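PDB 3QWN: hypothetical nigD-like protein from Bacteroides caccae, which is of unknown function but, as a NigD-like protein, probably acts as an immunity protein or antitoxin. Local coordinates for residues E13-K18 / Q26-D31; G94-P99 / L146-A151; P99-S104 / Y187-K192; I181-K186 / F207-D212. All blocks are in the same frame, centred on the assembly; numbering follows the deposited sequence.

Contact 1 of 4, residues E13-K18 / Q26-D31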
# COMPACT_ATOMS: atom_id res chain seq x y z
N GLU A 13 8.98 3.15 -6.97
CA GLU A 13 8.81 1.74 -6.62
C GLU A 13 8.45 1.57 -5.13
O GLU A 13 8.87 2.38 -4.32
CB GLU A 13 10.11 0.98 -6.85
CG GLU A 13 10.36 0.47 -8.25
CD GLU A 13 11.65 -0.33 -8.36
OE1 GLU A 13 11.85 -1.32 -7.60
OE2 GLU A 13 12.51 0.09 -9.18
N PHE A 14 7.71 0.50 -4.80
CA PHE A 14 7.39 0.08 -3.43
C PHE A 14 8.62 -0.62 -2.91
O PHE A 14 9.05 -1.61 -3.52
CB PHE A 14 6.16 -0.89 -3.42
CG PHE A 14 4.80 -0.26 -3.68
CD1 PHE A 14 4.45 0.18 -4.95
CD2 PHE A 14 3.89 -0.10 -2.64
CE1 PHE A 14 3.22 0.81 -5.17
CE2 PHE A 14 2.64 0.51 -2.87
CZ PHE A 14 2.31 0.93 -4.14
N VAL A 15 9.21 -0.10 -1.84
CA VAL A 15 10.43 -0.68 -1.22
C VAL A 15 10.29 -0.57 0.29
O VAL A 15 9.36 0.08 0.82
CB VAL A 15 11.76 0.02 -1.71
CG1 VAL A 15 11.98 -0.13 -3.23
CG2 VAL A 15 11.84 1.49 -1.28
N THR A 16 11.25 -1.20 0.97
CA THR A 16 11.45 -1.08 2.41
C THR A 16 12.83 -0.42 2.61
O THR A 16 13.77 -0.73 1.89
CB THR A 16 11.31 -2.43 3.11
OG1 THR A 16 10.03 -2.97 2.81
CG2 THR A 16 11.43 -2.31 4.62
N VAL A 17 12.91 0.55 3.49
CA VAL A 17 14.20 1.18 3.81
C VAL A 17 14.47 0.96 5.29
O VAL A 17 13.53 0.88 6.08
CB VAL A 17 14.33 2.68 3.42
CG1 VAL A 17 14.31 2.86 1.92
CG2 VAL A 17 13.26 3.54 4.10
N LYS A 18 15.75 0.84 5.67
CA LYS A 18 16.20 0.74 7.05
C LYS A 18 17.20 1.84 7.31
O LYS A 18 17.99 2.20 6.42
CB LYS A 18 16.83 -0.63 7.39
CG LYS A 18 16.06 -1.84 6.86
CD LYS A 18 16.43 -3.14 7.57
CE LYS A 18 15.43 -4.20 7.12
NZ LYS A 18 15.76 -5.58 7.57
N GLN A 26 20.40 3.26 5.34
CA GLN A 26 21.57 2.42 5.12
C GLN A 26 21.24 1.25 4.24
O GLN A 26 22.15 0.69 3.63
CB GLN A 26 22.13 1.91 6.46
CG GLN A 26 22.25 2.93 7.58
CD GLN A 26 23.57 3.67 7.65
OE1 GLN A 26 24.19 3.74 8.72
NE2 GLN A 26 23.98 4.33 6.54
N THR A 27 19.96 0.87 4.19
CA THR A 27 19.48 -0.29 3.44
C THR A 27 18.19 -0.00 2.72
O THR A 27 17.31 0.66 3.25
CB THR A 27 19.28 -1.43 4.43
OG1 THR A 27 20.57 -1.71 4.95
CG2 THR A 27 18.67 -2.69 3.79
N LEU A 28 18.06 -0.57 1.51
CA LEU A 28 16.90 -0.49 0.65
C LEU A 28 16.59 -1.92 0.25
O LEU A 28 17.49 -2.65 -0.15
CB LEU A 28 17.14 0.46 -0.56
CG LEU A 28 15.96 0.60 -1.49
CD1 LEU A 28 15.79 1.99 -1.97
CD2 LEU A 28 16.04 -0.39 -2.59
N ILE A 29 15.35 -2.36 0.43
CA ILE A 29 14.98 -3.74 0.11
C ILE A 29 13.90 -3.69 -0.95
O ILE A 29 12.75 -3.34 -0.65
CB ILE A 29 14.59 -4.63 1.31
CG1 ILE A 29 15.54 -4.41 2.51
CG2 ILE A 29 14.55 -6.10 0.88
CD1 ILE A 29 15.05 -4.91 3.72
N PRO A 30 14.29 -3.95 -2.22
CA PRO A 30 13.30 -3.96 -3.30
C PRO A 30 12.29 -5.08 -3.09
O PRO A 30 12.58 -6.03 -2.39
CB PRO A 30 14.13 -4.19 -4.57
CG PRO A 30 15.56 -4.05 -4.16
CD PRO A 30 15.62 -4.39 -2.71
N ASP A 31 11.12 -4.97 -3.70
CA ASP A 31 10.13 -6.04 -3.56
C ASP A 31 10.56 -7.27 -4.38
O ASP A 31 10.42 -8.40 -3.92
CB ASP A 31 8.76 -5.52 -4.02
CG ASP A 31 7.91 -4.87 -2.94
OD1 ASP A 31 8.45 -4.61 -1.83
OD2 ASP A 31 6.71 -4.65 -3.18
O HOH W 1 10.69 -2.62 -5.61
O HOH W 2 10.17 -4.65 0.35

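Contact 2 of 4, residues G94-P99 / L146-A151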
# COMPACT_ATOMS: atom_id res chain seq x y z
N GLY A 94 -18.38 7.17 10.86
CA GLY A 94 -18.95 6.62 9.64
C GLY A 94 -17.97 6.26 8.55
O GLY A 94 -16.86 6.79 8.48
N LEU A 95 -18.38 5.32 7.68
CA LEU A 95 -17.56 4.87 6.56
C LEU A 95 -17.64 5.89 5.43
O LEU A 95 -18.74 6.36 5.10
CB LEU A 95 -18.00 3.47 6.07
CG LEU A 95 -17.98 2.33 7.10
CD1 LEU A 95 -18.37 1.03 6.45
CD2 LEU A 95 -16.62 2.19 7.76
N LYS A 96 -16.47 6.26 4.89
CA LYS A 96 -16.33 7.23 3.80
C LYS A 96 -15.78 6.51 2.61
O LYS A 96 -14.83 5.75 2.75
CB LYS A 96 -15.42 8.41 4.20
CG LYS A 96 -15.70 9.03 5.58
CD LYS A 96 -17.04 9.77 5.70
CE LYS A 96 -17.00 10.87 6.75
NZ LYS A 96 -16.58 10.39 8.10
N HIS A 97 -16.40 6.72 1.44
CA HIS A 97 -16.01 6.03 0.21
C HIS A 97 -15.94 6.98 -0.98
O HIS A 97 -16.56 6.72 -2.01
CB HIS A 97 -16.97 4.87 -0.09
CG HIS A 97 -17.17 3.92 1.05
ND1 HIS A 97 -16.11 3.20 1.59
CD2 HIS A 97 -18.31 3.60 1.72
CE1 HIS A 97 -16.63 2.49 2.58
NE2 HIS A 97 -17.95 2.67 2.68
N ASP A 98 -15.18 8.06 -0.85
CA ASP A 98 -14.98 9.01 -1.94
C ASP A 98 -14.27 8.28 -3.12
O ASP A 98 -13.41 7.43 -2.86
CB ASP A 98 -14.23 10.26 -1.46
CG ASP A 98 -15.08 11.14 -0.57
OD1 ASP A 98 -16.24 11.38 -0.92
OD2 ASP A 98 -14.55 11.62 0.47
N PRO A 99 -14.72 8.48 -4.38
CA PRO A 99 -14.22 7.66 -5.49
C PRO A 99 -12.75 7.80 -5.79
O PRO A 99 -12.14 8.85 -5.58
CB PRO A 99 -15.04 8.14 -6.69
CG PRO A 99 -16.28 8.66 -6.09
CD PRO A 99 -15.81 9.37 -4.85
N LEU A 146 -12.88 -3.52 1.94
CA LEU A 146 -13.52 -2.39 1.29
C LEU A 146 -12.67 -1.18 1.55
O LEU A 146 -12.31 -0.93 2.70
CB LEU A 146 -14.96 -2.17 1.80
CG LEU A 146 -15.70 -0.89 1.33
CD1 LEU A 146 -15.84 -0.83 -0.23
CD2 LEU A 146 -17.06 -0.80 1.99
N LEU A 147 -12.31 -0.44 0.48
CA LEU A 147 -11.52 0.75 0.64
C LEU A 147 -12.33 1.86 1.32
O LEU A 147 -13.45 2.18 0.90
CB LEU A 147 -10.96 1.26 -0.71
CG LEU A 147 -10.03 2.47 -0.62
CD1 LEU A 147 -8.68 2.11 -0.05
CD2 LEU A 147 -9.91 3.15 -1.94
N TYR A 148 -11.73 2.44 2.37
CA TYR A 148 -12.22 3.61 3.04
C TYR A 148 -11.43 4.79 2.47
O TYR A 148 -10.19 4.74 2.44
CB TYR A 148 -12.04 3.48 4.56
CG TYR A 148 -12.31 4.76 5.34
CD1 TYR A 148 -11.35 5.77 5.40
CD2 TYR A 148 -13.48 4.93 6.07
CE1 TYR A 148 -11.60 6.96 6.09
CE2 TYR A 148 -13.71 6.09 6.81
CZ TYR A 148 -12.77 7.10 6.81
OH TYR A 148 -12.98 8.25 7.53
N HIS A 149 -12.12 5.82 1.99
CA HIS A 149 -11.46 7.01 1.49
C HIS A 149 -12.28 8.23 1.86
O HIS A 149 -13.41 8.39 1.39
CB HIS A 149 -11.18 6.96 -0.04
CG HIS A 149 -10.66 8.26 -0.61
ND1 HIS A 149 -11.11 8.73 -1.82
CD2 HIS A 149 -9.81 9.18 -0.07
CE1 HIS A 149 -10.49 9.89 -2.01
NE2 HIS A 149 -9.71 10.21 -0.97
N ASP A 150 -11.70 9.09 2.70
CA ASP A 150 -12.28 10.36 3.12
C ASP A 150 -11.47 11.48 2.48
O ASP A 150 -10.31 11.67 2.84
CB ASP A 150 -12.31 10.47 4.65
CG ASP A 150 -13.03 11.67 5.24
OD1 ASP A 150 -13.76 12.37 4.48
OD2 ASP A 150 -12.89 11.90 6.46
N ALA A 151 -12.05 12.18 1.49
CA ALA A 151 -11.41 13.30 0.78
C ALA A 151 -11.55 14.59 1.55
O ALA A 151 -10.98 15.59 1.14
CB ALA A 151 -12.02 13.46 -0.61

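Contact 3 of 4, residues P99-S104 / Y187-K192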
# COMPACT_ATOMS: atom_id res chain seq x y z
N PRO A 99 -14.72 8.48 -4.38
CA PRO A 99 -14.22 7.66 -5.49
C PRO A 99 -12.75 7.80 -5.79
O PRO A 99 -12.14 8.85 -5.58
CB PRO A 99 -15.04 8.14 -6.69
CG PRO A 99 -16.28 8.66 -6.09
CD PRO A 99 -15.81 9.37 -4.85
N VAL A 100 -12.18 6.69 -6.27
CA VAL A 100 -10.80 6.53 -6.71
C VAL A 100 -10.82 5.60 -7.93
O VAL A 100 -11.81 4.88 -8.15
CB VAL A 100 -9.81 5.99 -5.62
CG1 VAL A 100 -9.82 6.81 -4.34
CG2 VAL A 100 -10.01 4.49 -5.32
N ASP A 101 -9.71 5.57 -8.68
CA ASP A 101 -9.47 4.59 -9.72
C ASP A 101 -8.31 3.72 -9.26
O ASP A 101 -7.40 4.21 -8.58
CB ASP A 101 -9.16 5.24 -11.08
CG ASP A 101 -10.32 5.98 -11.73
OD1 ASP A 101 -11.50 5.63 -11.45
OD2 ASP A 101 -10.05 6.90 -12.52
N VAL A 102 -8.35 2.43 -9.58
CA VAL A 102 -7.22 1.56 -9.28
C VAL A 102 -6.36 1.54 -10.56
O VAL A 102 -6.86 1.17 -11.62
CB VAL A 102 -7.62 0.15 -8.79
CG1 VAL A 102 -6.40 -0.77 -8.71
CG2 VAL A 102 -8.35 0.23 -7.44
N VAL A 103 -5.10 1.99 -10.48
CA VAL A 103 -4.16 1.99 -11.61
C VAL A 103 -3.52 0.59 -11.73
O VAL A 103 -3.43 0.05 -12.81
CB VAL A 103 -3.08 3.10 -11.43
CG1 VAL A 103 -2.02 3.02 -12.52
CG2 VAL A 103 -3.73 4.47 -11.39
N SER A 104 -3.02 0.05 -10.61
CA SER A 104 -2.34 -1.23 -10.51
C SER A 104 -2.56 -1.78 -9.09
O SER A 104 -2.66 -1.00 -8.16
CB SER A 104 -0.87 -1.07 -10.86
OG SER A 104 -0.13 -2.28 -10.85
N TYR A 187 -14.05 -1.26 -3.83
CA TYR A 187 -13.77 0.18 -3.72
C TYR A 187 -14.80 0.95 -4.53
O TYR A 187 -15.32 0.43 -5.53
CB TYR A 187 -12.32 0.51 -4.23
CG TYR A 187 -12.13 0.33 -5.73
CD1 TYR A 187 -12.06 -0.94 -6.30
CD2 TYR A 187 -12.03 1.43 -6.58
CE1 TYR A 187 -11.92 -1.11 -7.68
CE2 TYR A 187 -11.91 1.27 -7.96
CZ TYR A 187 -11.83 0.00 -8.51
OH TYR A 187 -11.63 -0.12 -9.87
N TYR A 188 -15.09 2.18 -4.10
CA TYR A 188 -16.03 3.03 -4.82
C TYR A 188 -15.28 3.81 -5.87
O TYR A 188 -14.19 4.31 -5.62
CB TYR A 188 -16.80 3.96 -3.87
CG TYR A 188 -17.95 3.26 -3.16
CD1 TYR A 188 -17.71 2.32 -2.15
CD2 TYR A 188 -19.27 3.54 -3.48
CE1 TYR A 188 -18.75 1.70 -1.48
CE2 TYR A 188 -20.33 2.89 -2.84
CZ TYR A 188 -20.07 1.97 -1.83
OH TYR A 188 -21.08 1.32 -1.15
N THR A 189 -15.86 3.87 -7.06
CA THR A 189 -15.31 4.54 -8.25
C THR A 189 -16.47 5.16 -9.04
O THR A 189 -17.63 4.86 -8.76
CB THR A 189 -14.50 3.51 -9.09
OG1 THR A 189 -13.68 4.20 -10.04
CG2 THR A 189 -15.38 2.44 -9.75
N TYR A 190 -16.16 6.00 -10.03
CA TYR A 190 -17.20 6.58 -10.88
C TYR A 190 -17.46 5.69 -12.07
O TYR A 190 -16.51 5.18 -12.66
CB TYR A 190 -16.81 7.98 -11.38
CG TYR A 190 -16.90 9.06 -10.33
CD1 TYR A 190 -18.11 9.37 -9.71
CD2 TYR A 190 -15.77 9.83 -9.99
CE1 TYR A 190 -18.20 10.39 -8.76
CE2 TYR A 190 -15.85 10.86 -9.05
CZ TYR A 190 -17.07 11.14 -8.45
OH TYR A 190 -17.15 12.15 -7.52
N ASP A 191 -18.75 5.53 -12.47
CA ASP A 191 -19.08 4.77 -13.68
C ASP A 191 -18.94 5.70 -14.90
O ASP A 191 -18.52 6.85 -14.74
CB ASP A 191 -20.49 4.11 -13.59
CG ASP A 191 -21.70 5.00 -13.40
OD1 ASP A 191 -21.64 6.19 -13.77
OD2 ASP A 191 -22.75 4.50 -12.93
N LYS A 192 -19.31 5.21 -16.11
CA LYS A 192 -19.25 5.95 -17.37
C LYS A 192 -20.04 7.28 -17.31
O LYS A 192 -19.64 8.25 -17.96
CB LYS A 192 -19.79 5.09 -18.52
O HOH W 3 -10.77 1.80 -11.44

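Contact 4 of 4, residues I181-K186 / F207-D212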
# COMPACT_ATOMS: atom_id res chain seq x y z
N ILE A 181 -5.55 -18.19 1.65
CA ILE A 181 -6.41 -17.04 1.93
C ILE A 181 -6.77 -16.35 0.60
O ILE A 181 -5.94 -16.28 -0.30
CB ILE A 181 -5.69 -16.09 2.95
CG1 ILE A 181 -5.83 -16.67 4.37
CG2 ILE A 181 -6.22 -14.65 2.92
CD1 ILE A 181 -4.63 -16.59 5.16
N THR A 182 -8.03 -15.90 0.47
CA THR A 182 -8.51 -15.20 -0.72
C THR A 182 -8.92 -13.78 -0.34
O THR A 182 -9.87 -13.60 0.42
CB THR A 182 -9.66 -15.98 -1.40
OG1 THR A 182 -9.22 -17.30 -1.71
CG2 THR A 182 -10.14 -15.30 -2.69
N ILE A 183 -8.19 -12.79 -0.83
CA ILE A 183 -8.53 -11.40 -0.53
C ILE A 183 -9.43 -10.89 -1.65
O ILE A 183 -9.04 -10.95 -2.82
CB ILE A 183 -7.28 -10.49 -0.31
CG1 ILE A 183 -6.44 -11.00 0.89
CG2 ILE A 183 -7.68 -9.00 -0.15
CD1 ILE A 183 -5.00 -10.94 0.65
N LYS A 184 -10.63 -10.42 -1.29
CA LYS A 184 -11.59 -9.85 -2.22
C LYS A 184 -11.72 -8.36 -1.89
O LYS A 184 -12.30 -7.99 -0.86
CB LYS A 184 -12.92 -10.60 -2.15
CG LYS A 184 -12.82 -12.02 -2.68
CD LYS A 184 -14.17 -12.67 -2.74
CE LYS A 184 -14.08 -14.12 -3.15
NZ LYS A 184 -15.42 -14.68 -3.38
N PHE A 185 -11.12 -7.52 -2.74
CA PHE A 185 -11.06 -6.08 -2.55
C PHE A 185 -12.13 -5.34 -3.35
O PHE A 185 -12.24 -5.51 -4.57
CB PHE A 185 -9.65 -5.56 -2.91
CG PHE A 185 -9.49 -4.06 -2.84
CD1 PHE A 185 -9.36 -3.41 -1.61
CD2 PHE A 185 -9.46 -3.29 -3.99
CE1 PHE A 185 -9.22 -2.03 -1.54
CE2 PHE A 185 -9.30 -1.90 -3.93
CZ PHE A 185 -9.19 -1.28 -2.70
N LYS A 186 -12.91 -4.49 -2.66
CA LYS A 186 -13.94 -3.61 -3.21
C LYS A 186 -13.57 -2.16 -2.97
O LYS A 186 -12.85 -1.84 -2.02
CB LYS A 186 -15.30 -3.91 -2.58
CG LYS A 186 -16.04 -5.09 -3.20
CD LYS A 186 -17.37 -5.35 -2.52
CE LYS A 186 -17.91 -6.73 -2.80
NZ LYS A 186 -19.31 -6.90 -2.32
N PHE A 207 -7.71 -12.24 -4.84
CA PHE A 207 -6.26 -12.48 -4.76
C PHE A 207 -5.98 -13.66 -3.82
O PHE A 207 -6.24 -13.58 -2.62
CB PHE A 207 -5.49 -11.22 -4.33
CG PHE A 207 -5.82 -9.94 -5.06
CD1 PHE A 207 -5.17 -9.59 -6.24
CD2 PHE A 207 -6.76 -9.05 -4.56
CE1 PHE A 207 -5.47 -8.40 -6.90
CE2 PHE A 207 -7.08 -7.87 -5.25
CZ PHE A 207 -6.44 -7.56 -6.41
N GLU A 208 -5.50 -14.78 -4.38
CA GLU A 208 -5.20 -15.99 -3.60
C GLU A 208 -3.73 -16.03 -3.23
O GLU A 208 -2.85 -15.76 -4.05
CB GLU A 208 -5.58 -17.24 -4.37
CG GLU A 208 -6.07 -18.35 -3.46
CD GLU A 208 -6.38 -19.65 -4.18
OE1 GLU A 208 -7.40 -19.70 -4.90
OE2 GLU A 208 -5.59 -20.61 -4.03
N TYR A 209 -3.46 -16.35 -1.97
CA TYR A 209 -2.10 -16.42 -1.47
C TYR A 209 -2.00 -17.32 -0.23
O TYR A 209 -2.99 -17.51 0.49
CB TYR A 209 -1.56 -15.00 -1.21
CG TYR A 209 -1.67 -14.50 0.21
CD1 TYR A 209 -2.90 -14.15 0.75
CD2 TYR A 209 -0.53 -14.28 0.98
CE1 TYR A 209 -3.00 -13.68 2.06
CE2 TYR A 209 -0.62 -13.79 2.28
CZ TYR A 209 -1.86 -13.50 2.83
OH TYR A 209 -1.93 -13.04 4.12
N VAL A 210 -0.82 -17.90 -0.01
CA VAL A 210 -0.52 -18.75 1.14
C VAL A 210 0.50 -17.99 2.00
O VAL A 210 1.65 -17.86 1.58
CB VAL A 210 -0.03 -20.16 0.71
CG1 VAL A 210 0.32 -21.01 1.93
CG2 VAL A 210 -1.07 -20.87 -0.14
N PRO A 211 0.09 -17.44 3.18
CA PRO A 211 1.06 -16.67 3.99
C PRO A 211 2.13 -17.57 4.65
O PRO A 211 2.01 -17.94 5.83
CB PRO A 211 0.17 -15.95 5.02
CG PRO A 211 -1.05 -16.77 5.11
CD PRO A 211 -1.25 -17.47 3.80
N ASP A 212 3.18 -17.92 3.88
CA ASP A 212 4.30 -18.76 4.33
C ASP A 212 5.61 -18.35 3.62
O ASP A 212 5.65 -17.35 2.90
CB ASP A 212 4.02 -20.27 4.11
CG ASP A 212 3.01 -20.93 5.05
OD1 ASP A 212 3.06 -20.67 6.27
OD2 ASP A 212 2.24 -21.79 4.57

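Contact 1 of 4, residues E13-K18 / Q26-D31
The Phe14 ring leads away from residues 26-31 and meets the ring of Trp106 edge-to-face. Phe14 CB stays beside the carboxylate of Asp31, 3.8 Å from Asp31 OD2. The same carboxylate brings Asp31 OD1 to 3.5 Å from Phe14 O, a pairing of two acceptors. Asp31 OD1 has a salt bridge to Arg54 outside the segments and takes a bond from a water that also bonds Thr16 OG1 and Ile29 O. A second water ties Glu13 OE1 and Phe14 O to Asp31 N.

The two strands form an antiparallel hairpin in the N-terminal domain, which belongs to the OB family. Thr16 and Ile29 are a hydrogen-bonded pair. Ile29 N gives the shorter bond, 2.7 Å to Thr16 O, and lies in the carbonyl plane. The return bond from Thr16 N to Ile29 O is 3.1 Å, with the donor above the plane. Gln26 and Thr27 both face Lys18, a classic beta bulge. Lys18 O takes two bonds, from Gln26 N at 2.8 Å and Thr27 N at 3.3 Å.

Val15, Val17 and Leu28 share one face as buried apolar packing. Val15 crosses Leu28 obliquely, with Val15 CG2 4.0 Å from Leu28 CD1. Val17 and Leu28 also reach strand 68-77, at Leu75 and Ile72. Thr16, Lys18, Thr27 and Ile29 share the other face. Lys18 runs beside Thr27, and its extended chain brings Lys18 CE to 3.5 Å from Ile29 CD1.

The charge of Asp31 at the hairpin's open end is probably steadied by Arg54 and water.

Contact 2 of 4, residues G94-P99 / L146-A151
The end-to-end directions of residues 94-99 and 146-151 are 82° apart, and the backbones touch in a single bridge between His97 and His149. Two bonds flank it. His149 N donates to Lys96 O over 2.8 Å from above the carbonyl plane, and Asp98 N donates to His149 O over 2.9 Å within the plane.

The His97 ring reaches back to the strand although its CB points away. His97 ND1 bonds to Leu147 O at 2.9 Å, with the oxygen near the ring plane. Leu146 crosses this ring at about a right angle and sets Leu146 CD2 3.4 Å from His97 CE1. The His97 ring also stacks on Tyr188 of strand 181-190, the neighbour in the sheet. In this way a loop segment is stitched over the five-stranded sheet of the C-terminal beta-sandwich domain, where strand 142-150 lies between 127-133 and 181-190.

Lys96 lies alongside Tyr148. Lys96 CB sits over the Tyr148 ring face, 4.2 Å from its centroid, in a CH-pi contact, while Gly94 O lies in plane at the ring edge.

His149 takes part with its ring as well as its backbone. His149 ND1 donates to Asp98 O at 2.8 Å, and NE2 bonds to His126 ND1. With its proton on ND1, a neutral His149 would accept at NE2. Phe128 stacks on the same ring. Asp98 OD2 uses its anti lone pair to take a straight bond from Ala151 N, 2.8 Å long. Asp150 OD1, which bonds Asn152 N, is close to this oxygen. Lys96 NZ is near Asp150 OD2 but beyond a salt bridge, and may partly offset the charge of Asp150.

Contact 3 of 4, residues P99-S104 / Y187-K192
Tyr187 opens the contact with its ring. CG stands in the crowded position between backbone N and carbonyl carbon (chi1 68°), which raises the ring against Val102. The CG2 methyl of Val102 lies over the centre of one face of the Tyr187 ring, 3.6 Å from its centroid, as a CH-pi contact. Val100 O lies in plane at the ring edge, and Val100 CG2 packs near CD2. Tyr187 OH is 2.6 Å from a water, which accepts from Val102 N at 3.1 Å.

Tyr188 contributes its backbone, as its ring leads away to stack on His97. Tyr188 O accepts from Val100 N at 3.2 Å, in the carbonyl plane. Tyr188 O is also 3.4 Å from Pro99 CA, a CA-H...O contact.

Thr189 has OG1 anti to its backbone N (chi1 -165°). Thr189 OG1 donates to Val100 O over 2.7 Å. Asp101 OD1 is also close, but its angle is poor for a bond.

Tyr190 lays one ring face against Pro99. Pro99 CG is 3.7 Å from the centroid of the Tyr190 ring, offset toward the rim, in a second CH-pi contact. The hydroxyl of Tyr190 bonds to Glu156.

The contact joins the two sheets of the C-terminal beta sandwich. Strand 101-108 edges the three-stranded sheet, whereas 181-190 belongs to the five-stranded one. The chain 99-104 thus passes from one sheet to the other across the end of 181-190.

Few direct polar bonds hold the crossing: one backbone bond, one hydroxyl and a shared water fix the position, and aliphatic carbons set over the faces of two tyrosine rings supply the packing.

Contact 4 of 4, residues I181-K186 / F207-D212
Ile181 and Tyr209 lie side by side and point the same way, a cross-strand pair on one face of the sheet. The branch methyl CG2 of Ile181 touches Tyr209 CE1, 3.5 Å away. Ile183 comes to the same ring atom obliquely, with its CD1 3.7 Å from Tyr209 CE1. The ring is thus met by two isoleucines from one strand. Tyr209 has a chi1 of 96°, off the usual staggered values. Pro211, two residues on, sets CD over one face of the ring near the rim. It also takes the other arm of Ile181 at about a right angle, Ile181 CD1 to Pro211 CG 3.6 Å.

Phe207 holds the far end of this face. Its CG is anti to the carbonyl carbon (chi1 -49°), and the ring edge at Phe207 CE2 lies 4.2 Å from Phe185 CB. The Phe185 ring itself leads away, to Met114 and Leu147.

The segments are parts of the last hairpin, strands 181-190 and 196-209, whose final strand edges the five-stranded sheet of the beta sandwich. The face with Ile183, Phe185, Phe207 and Tyr209 looks at strands 101-108 and 111-120 of the other sheet, where Ile105, Leu107 and Leu112 meet it.

Four backbone bonds set these neighbours opposite each other. The shortest runs from Phe207 N to Ile183 O, 2.7 Å, and lies in the carbonyl plane. Ile181 N meets Tyr209 O at 2.9 Å, nearly along the C=O axis. On the reverse face the more exposed pair Thr182 and Glu208 cross obliquely, with Thr182 OG1 3.8 Å from Glu208 CG.

Overall arrangement
Contact 1 stands apart in the N-terminal domain. Its centre is 29 Å from that of contact 2, 28 Å from contact 3 and 23 Å from contact 4, and it touches none of them. The other three join through the five-stranded sheet. Contacts 2 and 3 share Pro99, their centres are 12 Å apart, and Val100 packs on Leu147 and His149. Contacts 3 and 4 use successive parts of strand 181-190, with Val102 near Phe185. Contact 4 meets contact 2 where Leu147 N probably bonds to Lys186 O. Residues 94-100 therefore pass 142-150 and then 181-190, and the chain enters the three-stranded sheet at 101.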